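Long-range contacts in protein F2 like fibronectin-binding protein (Streptococcus pneumoniae, PDB 5A0N), which probably mediates bacterial adhesion to host cells, as a surface protein whose N-terminal thioester domain is thought to bond covalently to a host partner: residues K18-G23 and P64-E69; S14-Y19 and I42-H47. All coordinates share one frame; numbering follows the deposited sequence.

Contact 1. Residues K18-G23 and P64-E69; sequences KYYSLG and PSFTDE
F66 meets Y20 and L22 obliquely where the loop between strands 55-56 and 75-78 of this thioester domain crosses strand 19-21, an outer strand of a three-stranded antiparallel sheet. Followed outward, F66 CB lies near S21 O and L22 CD2. With CG anti to the backbone N (chi1 -166°), the ring starts with F66 CG 4.3 Å from L22 CD2; F66 CD2 meets the same methyl at 3.9 Å, while CD1 approaches Y20 CD2. Further out, F66 CE1 makes the closest apolar approach, 3.4 Å from Y20 CD2, and CZ, the tip, lies 4.0 Å from that tyrosine atom. The ring planes are inclined by 31°. Within its own loop, F66 carries E69 CA over the centre of one face. Nearer the start of the loop, P64 CG rests 3.8 Å from S21 CB. Water joins the backbones: one accepts from S21 N and can donate to S65 O, though its protons have other acceptors in reach, and another links L22 O to F66 N. S21 OG, which also bonds to T40 O, closes an ST turn by accepting from G23 N. At the end of that turn G23 CA lies 3.3 Å from P64 O, where a CB would clash.

Contact 2. Residues S14-Y19 and I42-H47; sequences SGNGKY and ITSDTH
S44 fits its hydroxyl into the polar concave side of the loop S14-Y19, just where that loop runs into an antiparallel sheet. The type I turn from S14 to G17 and the Asx turn of N16, whose OD1 accepts from K18 N, gather several oxygens at one place. With OG between its backbone N and carbonyl carbon (chi1 65°), S44 brings it 2.8 Å from N16 OD1 and 3.1 Å from K18 O. S14 OG approaches the same two acceptors, so which oxygen receives each hydroxyl proton remains unsettled. The backbone bond from S44 N to K18 O, 3.1 Å long, is definite. S14, S44, T43 and Y19 make up the tight part: T43 CG2 packs 3.6 Å from S14 N, Y19 and T43 form a non-hydrogen-bonded antiparallel pair with diverging side chains, and Y19 CA sets a CH...O contact on I42 O at 3.3 Å. The tyrosine ring doubles back over its own loop: S14 CB lies above one face toward the rim, and OH accepts from S14 N.

The solvent side, formed by G15, N16 and D45, is sparser. There D45 reaches G15, whose N meets OD2 on the syn side at 2.8 Å, 32° out of the carboxylate plane. The other carboxylate oxygen, OD1, turns back to its own loop and accepts from T46 N. K18 bends off to pair NZ with D201 OD2 in a salt bridge. Strand 41-43 lies between strands 19-21 and 49-51, while Y19 also touches L77 of strand 75-78 and meets the ring of Y198, in strand 193-200, edge-to-face.

How the contacts relate
From the N terminus, the chain passes through S14-Y19 and enters strand 19-21, so the first segments of the two contacts overlap at K18 and Y19. Contact 2 closes the shorter loop, when strand 41-43 returns antiparallel to strand 19-21; contact 1 closes a longer one, when P64-E69 comes back after strand 55-56. The closures interleave along the chain instead of nesting, because the first segment of contact 2 starts earlier and its second comes sooner. Their centres are 11 Å apart. Y20 with I42 continues the strand pairing between them, and the edge-to-face ring contact of F66 with H47 brings in the loop that leads toward strand 75-78.

Contact 1. Residues K18-G23 and P64-E69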
loop_
_atom_site.group_PDB
_atom_site.type_symbol
_atom_site.label_atom_id
_atom_site.label_comp_id
_atom_site.label_asym_id
_atom_site.label_seq_id
_atom_site.Cartn_x
_atom_site.Cartn_y
_atom_site.Cartn_z
ATOM N N LYS A 18 -2.471 17.065 -8.382
ATOM C CA LYS A 18 -1.386 16.108 -8.583
ATOM C C LYS A 18 -0.631 15.821 -7.291
ATOM O O LYS A 18 -0.462 16.685 -6.435
ATOM C CB LYS A 18 -0.391 16.591 -9.656
ATOM C CG LYS A 18 -1.010 16.920 -11.011
ATOM C CD LYS A 18 -1.754 15.720 -11.608
ATOM C CE LYS A 18 -2.309 15.986 -12.984
ATOM N NZ LYS A 18 -1.204 15.926 -13.932
ATOM N N TYR A 19 -0.195 14.571 -7.181
ATOM C CA TYR A 19 0.427 14.029 -5.982
ATOM C C TYR A 19 1.659 13.217 -6.348
ATOM O O TYR A 19 1.715 12.622 -7.441
ATOM C CB TYR A 19 -0.579 13.132 -5.223
ATOM C CG TYR A 19 -1.819 13.890 -4.774
ATOM C CD1 TYR A 19 -2.885 14.077 -5.639
ATOM C CD2 TYR A 19 -1.906 14.469 -3.508
ATOM C CE1 TYR A 19 -3.987 14.819 -5.293
ATOM C CE2 TYR A 19 -3.027 15.186 -3.116
ATOM C CZ TYR A 19 -4.054 15.383 -4.024
ATOM O OH TYR A 19 -5.106 16.158 -3.598
ATOM N N TYR A 20 2.616 13.169 -5.421
ATOM C CA TYR A 20 3.840 12.396 -5.541
ATOM C C TYR A 20 3.846 11.359 -4.421
ATOM O O TYR A 20 3.088 11.474 -3.458
ATOM C CB TYR A 20 5.091 13.267 -5.405
ATOM C CG TYR A 20 5.155 14.498 -6.275
ATOM C CD1 TYR A 20 4.616 14.545 -7.565
ATOM C CD2 TYR A 20 5.793 15.625 -5.816
ATOM C CE1 TYR A 20 4.765 15.659 -8.368
ATOM C CE2 TYR A 20 5.934 16.743 -6.583
ATOM C CZ TYR A 20 5.425 16.776 -7.875
ATOM O OH TYR A 20 5.557 17.893 -8.650
ATOM N N SER A 21 4.725 10.360 -4.534
ATOM C CA SER A 21 4.923 9.425 -3.435
ATOM C C SER A 21 6.398 9.302 -3.072
ATOM O O SER A 21 7.306 9.346 -3.928
ATOM C CB SER A 21 4.369 8.052 -3.766
ATOM O OG SER A 21 4.595 7.115 -2.737
ATOM N N LEU A 22 6.639 9.106 -1.777
ATOM C CA LEU A 22 7.969 8.885 -1.247
ATOM C C LEU A 22 8.486 7.490 -1.562
ATOM O O LEU A 22 9.690 7.213 -1.382
ATOM C CB LEU A 22 8.001 9.132 0.259
ATOM C CG LEU A 22 7.518 10.513 0.705
ATOM C CD1 LEU A 22 7.707 10.689 2.198
ATOM C CD2 LEU A 22 8.205 11.662 -0.058
ATOM N N GLY A 23 7.624 6.594 -2.040
ATOM C CA GLY A 23 8.059 5.288 -2.453
ATOM C C GLY A 23 7.997 4.232 -1.397
ATOM O O GLY A 23 7.602 4.493 -0.255
ATOM N N PRO A 64 6.856 4.519 -7.747
ATOM C CA PRO A 64 7.115 5.962 -7.616
ATOM C C PRO A 64 8.180 6.284 -6.590
ATOM O O PRO A 64 8.451 5.507 -5.674
ATOM C CB PRO A 64 5.752 6.511 -7.188
ATOM C CG PRO A 64 5.212 5.381 -6.342
ATOM C CD PRO A 64 5.618 4.126 -7.063
ATOM N N SER A 65 8.764 7.473 -6.743
ATOM C CA SER A 65 9.772 7.922 -5.787
ATOM C C SER A 65 9.877 9.444 -5.858
ATOM O O SER A 65 9.263 10.091 -6.694
ATOM C CB SER A 65 11.130 7.278 -6.106
ATOM O OG SER A 65 11.593 7.639 -7.409
ATOM N N PHE A 66 10.648 9.975 -4.919
ATOM C CA PHE A 66 10.791 11.426 -4.753
ATOM C C PHE A 66 12.212 11.748 -4.305
ATOM O O PHE A 66 12.433 12.650 -3.482
ATOM C CB PHE A 66 9.745 11.945 -3.769
ATOM C CG PHE A 66 9.566 13.451 -3.760
ATOM C CD1 PHE A 66 9.259 14.139 -4.921
ATOM C CD2 PHE A 66 9.671 14.170 -2.589
ATOM C CE1 PHE A 66 9.070 15.512 -4.923
ATOM C CE2 PHE A 66 9.469 15.557 -2.572
ATOM C CZ PHE A 66 9.176 16.215 -3.752
ATOM N N THR A 67 13.187 11.050 -4.854
ATOM C CA THR A 67 14.564 11.276 -4.451
ATOM C C THR A 67 15.048 12.675 -4.877
ATOM O O THR A 67 14.814 13.080 -6.007
ATOM C CB THR A 67 15.456 10.186 -5.060
ATOM O OG1 THR A 67 14.935 8.887 -4.712
ATOM C CG2 THR A 67 16.887 10.325 -4.586
ATOM N N ASP A 68 15.701 13.384 -3.954
ATOM C CA ASP A 68 16.187 14.729 -4.227
ATOM C C ASP A 68 15.048 15.639 -4.675
ATOM O O ASP A 68 15.253 16.612 -5.412
ATOM C CB ASP A 68 17.341 14.745 -5.251
ATOM C CG ASP A 68 18.570 14.017 -4.769
ATOM O OD1 ASP A 68 18.726 13.849 -3.531
ATOM O OD2 ASP A 68 19.418 13.636 -5.633
ATOM N N GLU A 69 13.848 15.365 -4.176
ATOM C CA GLU A 69 12.651 16.143 -4.538
ATOM C C GLU A 69 12.362 16.168 -6.026
ATOM O O GLU A 69 11.718 17.092 -6.533
ATOM C CB GLU A 69 12.693 17.538 -3.912
ATOM C CG GLU A 69 12.900 17.477 -2.412
ATOM C CD GLU A 69 12.249 18.583 -1.636
ATOM O OE1 GLU A 69 11.035 18.488 -1.308
ATOM O OE2 GLU A 69 12.971 19.533 -1.368
HETATM O O HOH W 1 6.312 10.453 -6.888
HETATM O O HOH W 2 11.698 8.885 -2.508
#

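Contact 2. Residues S14-Y19 and I42-H47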
loop_
_atom_site.group_PDB
_atom_site.type_symbol
_atom_site.label_atom_id
_atom_site.label_comp_id
_atom_site.label_asym_id
_atom_site.label_seq_id
_atom_site.Cartn_x
_atom_site.Cartn_y
_atom_site.Cartn_z
ATOM N N SER A 14 -3.820 18.859 -3.027
ATOM C CA SER A 14 -2.994 19.592 -3.990
ATOM C C SER A 14 -3.822 20.586 -4.760
ATOM O O SER A 14 -4.888 20.213 -5.269
ATOM C CB SER A 14 -2.409 18.613 -5.030
ATOM O OG SER A 14 -1.409 19.276 -5.749
ATOM N N GLY A 15 -3.318 21.802 -4.929
ATOM C CA GLY A 15 -4.015 22.793 -5.714
ATOM C C GLY A 15 -4.219 22.420 -7.167
ATOM O O GLY A 15 -5.178 22.881 -7.765
ATOM N N ASN A 16 -3.328 21.602 -7.718
ATOM C CA ASN A 16 -3.418 21.171 -9.113
ATOM C C ASN A 16 -3.929 19.753 -9.270
ATOM O O ASN A 16 -3.960 19.239 -10.374
ATOM C CB ASN A 16 -2.070 21.345 -9.832
ATOM C CG ASN A 16 -0.992 20.414 -9.302
ATOM O OD1 ASN A 16 -1.200 19.683 -8.347
ATOM N ND2 ASN A 16 0.177 20.454 -9.936
ATOM N N GLY A 17 -4.323 19.122 -8.174
ATOM C CA GLY A 17 -4.816 17.756 -8.225
ATOM C C GLY A 17 -3.757 16.685 -8.432
ATOM O O GLY A 17 -4.117 15.526 -8.614
ATOM N N LYS A 18 -2.471 17.065 -8.382
ATOM C CA LYS A 18 -1.386 16.108 -8.583
ATOM C C LYS A 18 -0.631 15.821 -7.291
ATOM O O LYS A 18 -0.462 16.685 -6.435
ATOM C CB LYS A 18 -0.391 16.591 -9.656
ATOM C CG LYS A 18 -1.010 16.920 -11.011
ATOM C CD LYS A 18 -1.754 15.720 -11.608
ATOM C CE LYS A 18 -2.309 15.986 -12.984
ATOM N NZ LYS A 18 -1.204 15.926 -13.932
ATOM N N TYR A 19 -0.195 14.571 -7.181
ATOM C CA TYR A 19 0.427 14.029 -5.982
ATOM C C TYR A 19 1.659 13.217 -6.348
ATOM O O TYR A 19 1.715 12.622 -7.441
ATOM C CB TYR A 19 -0.579 13.132 -5.223
ATOM C CG TYR A 19 -1.819 13.890 -4.774
ATOM C CD1 TYR A 19 -2.885 14.077 -5.639
ATOM C CD2 TYR A 19 -1.906 14.469 -3.508
ATOM C CE1 TYR A 19 -3.987 14.819 -5.293
ATOM C CE2 TYR A 19 -3.027 15.186 -3.116
ATOM C CZ TYR A 19 -4.054 15.383 -4.024
ATOM O OH TYR A 19 -5.106 16.158 -3.598
ATOM N N ILE A 42 2.176 12.707 -1.049
ATOM C CA ILE A 42 2.317 14.128 -0.751
ATOM C C ILE A 42 1.726 14.976 -1.880
ATOM O O ILE A 42 1.707 14.573 -3.032
ATOM C CB ILE A 42 3.786 14.494 -0.463
ATOM C CG1 ILE A 42 4.676 14.268 -1.704
ATOM C CG2 ILE A 42 4.330 13.759 0.751
ATOM C CD1 ILE A 42 6.068 14.887 -1.557
ATOM N N THR A 43 1.315 16.188 -1.527
ATOM C CA THR A 43 0.854 17.137 -2.511
ATOM C C THR A 43 2.029 17.581 -3.386
ATOM O O THR A 43 3.169 17.727 -2.917
ATOM C CB THR A 43 0.220 18.357 -1.866
ATOM O OG1 THR A 43 1.228 19.010 -1.083
ATOM C CG2 THR A 43 -0.983 17.967 -1.002
ATOM N N SER A 44 1.750 17.821 -4.660
ATOM C CA SER A 44 2.812 18.239 -5.605
ATOM C C SER A 44 3.284 19.646 -5.333
ATOM O O SER A 44 4.406 19.969 -5.707
ATOM C CB SER A 44 2.342 18.153 -7.043
ATOM O OG SER A 44 1.299 19.066 -7.261
ATOM N N ASP A 45 2.463 20.475 -4.693
ATOM C CA ASP A 45 2.796 21.868 -4.507
ATOM C C ASP A 45 3.497 22.131 -3.172
ATOM O O ASP A 45 4.635 22.613 -3.108
ATOM C CB ASP A 45 1.571 22.775 -4.712
ATOM C CG ASP A 45 0.278 22.313 -4.031
ATOM O OD1 ASP A 45 0.251 21.410 -3.193
ATOM O OD2 ASP A 45 -0.777 22.906 -4.371
ATOM N N THR A 46 2.834 21.792 -2.079
ATOM C CA THR A 46 3.344 22.056 -0.762
ATOM C C THR A 46 4.128 20.901 -0.142
ATOM O O THR A 46 4.720 21.061 0.920
ATOM C CB THR A 46 2.208 22.430 0.180
ATOM O OG1 THR A 46 1.267 21.364 0.215
ATOM C CG2 THR A 46 1.519 23.722 -0.245
ATOM N N HIS A 47 4.055 19.716 -0.737
ATOM C CA HIS A 47 4.737 18.522 -0.225
ATOM C C HIS A 47 4.208 18.138 1.157
ATOM O O HIS A 47 4.945 17.629 2.013
ATOM C CB HIS A 47 6.271 18.630 -0.216
ATOM C CG HIS A 47 6.863 19.008 -1.533
ATOM N ND1 HIS A 47 8.212 19.230 -1.691
ATOM C CD2 HIS A 47 6.307 19.170 -2.757
ATOM C CE1 HIS A 47 8.457 19.543 -2.944
ATOM N NE2 HIS A 47 7.324 19.517 -3.613
#